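Local coordinates for protein replicative DNA helicase (Helicobacter pylori, PDB 3GXV) that probably unwinds duplex DNA at the replication fork as a hexameric ATP-driven helicase, its N-terminal domain taking part in interactions with primase, at residues 32-37 with 100-105. Residues are numbered along the deposited sequence; the frame is centred on the assembly and turned at random.
Sequences HSVLEP and EIKNAS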
loop_
_atom_site.group_PDB
_atom_site.type_symbol
_atom_site.label_atom_id
_atom_site.label_comp_id
_atom_site.label_asym_id
_atom_site.label_seq_id
_atom_site.Cartn_x
_atom_site.Cartn_y
_atom_site.Cartn_z
ATOM N N HIS B 32 -6.790 14.013 -2.573
ATOM C CA HIS B 32 -6.403 14.987 -1.544
ATOM C C HIS B 32 -6.333 16.408 -2.105
ATOM O O HIS B 32 -6.356 17.384 -1.351
ATOM C CB HIS B 32 -5.039 14.607 -0.951
ATOM C CG HIS B 32 -4.659 15.393 0.269
ATOM N ND1 HIS B 32 -3.368 15.417 0.757
ATOM C CD2 HIS B 32 -5.392 16.152 1.108
ATOM C CE1 HIS B 32 -3.329 16.163 1.849
ATOM N NE2 HIS B 32 -4.542 16.619 2.086
ATOM N N SER B 33 -6.244 16.522 -3.427
ATOM C CA SER B 33 -6.173 17.832 -4.065
ATOM C C SER B 33 -7.550 18.478 -4.064
ATOM O O SER B 33 -7.723 19.604 -4.541
ATOM C CB SER B 33 -5.671 17.697 -5.501
ATOM O OG SER B 33 -5.475 18.967 -6.087
ATOM N N VAL B 34 -8.527 17.752 -3.523
ATOM C CA VAL B 34 -9.903 18.224 -3.447
ATOM C C VAL B 34 -10.554 17.878 -2.105
ATOM O O VAL B 34 -11.557 18.471 -1.734
ATOM C CB VAL B 34 -10.752 17.624 -4.615
ATOM C CG1 VAL B 34 -12.255 17.803 -4.352
ATOM C CG2 VAL B 34 -10.375 18.311 -5.933
ATOM N N LEU B 35 -9.965 16.949 -1.361
ATOM C CA LEU B 35 -10.542 16.524 -0.095
ATOM C C LEU B 35 -9.630 16.462 1.120
ATOM O O LEU B 35 -8.502 16.001 1.045
ATOM C CB LEU B 35 -11.185 15.146 -0.268
ATOM C CG LEU B 35 -12.395 14.997 -1.196
ATOM C CD1 LEU B 35 -12.682 13.528 -1.425
ATOM C CD2 LEU B 35 -13.602 15.687 -0.585
ATOM N N GLU B 36 -10.145 16.938 2.245
ATOM C CA GLU B 36 -9.440 16.871 3.518
ATOM C C GLU B 36 -10.258 15.853 4.318
ATOM O O GLU B 36 -11.405 15.577 3.974
ATOM C CB GLU B 36 -9.468 18.226 4.236
ATOM C CG GLU B 36 -8.642 19.321 3.583
ATOM C CD GLU B 36 -7.217 18.893 3.287
ATOM O OE1 GLU B 36 -6.685 18.018 4.004
ATOM O OE2 GLU B 36 -6.622 19.447 2.343
ATOM N N PRO B 37 -9.684 15.276 5.386
ATOM C CA PRO B 37 -10.453 14.297 6.177
ATOM C C PRO B 37 -11.789 14.896 6.651
ATOM O O PRO B 37 -12.857 14.280 6.514
ATOM C CB PRO B 37 -9.513 13.976 7.337
ATOM C CG PRO B 37 -8.140 14.114 6.704
ATOM C CD PRO B 37 -8.286 15.373 5.860
ATOM N N GLU B 100 -18.398 14.988 -5.589
ATOM C CA GLU B 100 -19.707 14.874 -4.965
ATOM C C GLU B 100 -19.490 14.962 -3.460
ATOM O O GLU B 100 -20.221 15.657 -2.744
ATOM C CB GLU B 100 -20.364 13.537 -5.328
ATOM C CG GLU B 100 -21.825 13.456 -4.917
ATOM C CD GLU B 100 -22.534 12.236 -5.474
ATOM O OE1 GLU B 100 -22.257 11.847 -6.630
ATOM O OE2 GLU B 100 -23.385 11.678 -4.753
ATOM N N ILE B 101 -18.472 14.253 -2.985
ATOM C CA ILE B 101 -18.133 14.251 -1.566
ATOM C C ILE B 101 -17.801 15.667 -1.106
ATOM O O ILE B 101 -18.206 16.093 -0.027
ATOM C CB ILE B 101 -16.934 13.317 -1.303
ATOM C CG1 ILE B 101 -17.410 11.863 -1.363
ATOM C CG2 ILE B 101 -16.287 13.634 0.051
ATOM C CD1 ILE B 101 -16.298 10.844 -1.369
ATOM N N LYS B 102 -17.076 16.393 -1.952
ATOM C CA LYS B 102 -16.661 17.764 -1.659
ATOM C C LYS B 102 -17.858 18.698 -1.613
ATOM O O LYS B 102 -17.941 19.560 -0.736
ATOM C CB LYS B 102 -15.668 18.261 -2.717
ATOM C CG LYS B 102 -15.076 19.625 -2.411
ATOM C CD LYS B 102 -14.358 19.602 -1.067
ATOM C CE LYS B 102 -13.871 20.980 -0.665
ATOM N NZ LYS B 102 -12.933 21.530 -1.660
ATOM N N ASN B 103 -18.768 18.512 -2.570
ATOM C CA ASN B 103 -19.988 19.304 -2.683
ATOM C C ASN B 103 -20.901 19.181 -1.454
ATOM O O ASN B 103 -21.466 20.172 -1.008
ATOM C CB ASN B 103 -20.775 18.898 -3.946
ATOM C CG ASN B 103 -20.236 19.549 -5.216
ATOM O OD1 ASN B 103 -20.468 19.060 -6.326
ATOM N ND2 ASN B 103 -19.521 20.663 -5.060
ATOM N N ALA B 104 -21.059 17.972 -0.923
ATOM C CA ALA B 104 -21.914 17.779 0.246
ATOM C C ALA B 104 -21.221 18.311 1.496
ATOM O O ALA B 104 -21.864 18.682 2.474
ATOM C CB ALA B 104 -22.270 16.311 0.413
ATOM N N SER B 105 -19.896 18.339 1.459
ATOM C CA SER B 105 -19.131 18.876 2.571
ATOM C C SER B 105 -19.445 20.371 2.620
ATOM O O SER B 105 -19.824 20.902 3.656
ATOM C CB SER B 105 -17.638 18.656 2.345
ATOM O OG SER B 105 -16.882 19.300 3.346
#
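Leu35 reaches from the loop joining helices 27-32 and 43-57 to Ile101, packing this loop against helix 95-119 in the all-helical N-terminal domain of a DnaB-type helicase. The two side chains cross at roughly a right angle, and the branch methyl CG2 of Ile101 meets the isopropyl fork of Leu35. It sits tightly against CD2 of Leu35, at 3.4 Å, and more easily against CD1, at 3.9 Å. Leu35 also touches Val98 one turn back along helix 95-119, while Ile101 packs on Glu14 and Val17 of helix 3-23.

Further out, Lys102 lies against Val34. CB of Lys102 points toward the loop; with CG anti to the backbone N (chi1 -174°) the chain then turns aside, and bends at chi2 and chi4 curl it round the Val34 carbonyl oxygen. CG1 of Val34 rests on the root of the lysine, 3.8 Å from CB of Lys102. Within the loop, His32 NE2 donates to Glu36 OE1 at 3.2 Å; OE1 lies close to the ring plane, and NE2 comes to it on the syn side, 28° out of the carboxylate plane. At the lysine's end, NZ of Lys102 gives a weak hydrogen bond of 3.4 Å to Val34 O.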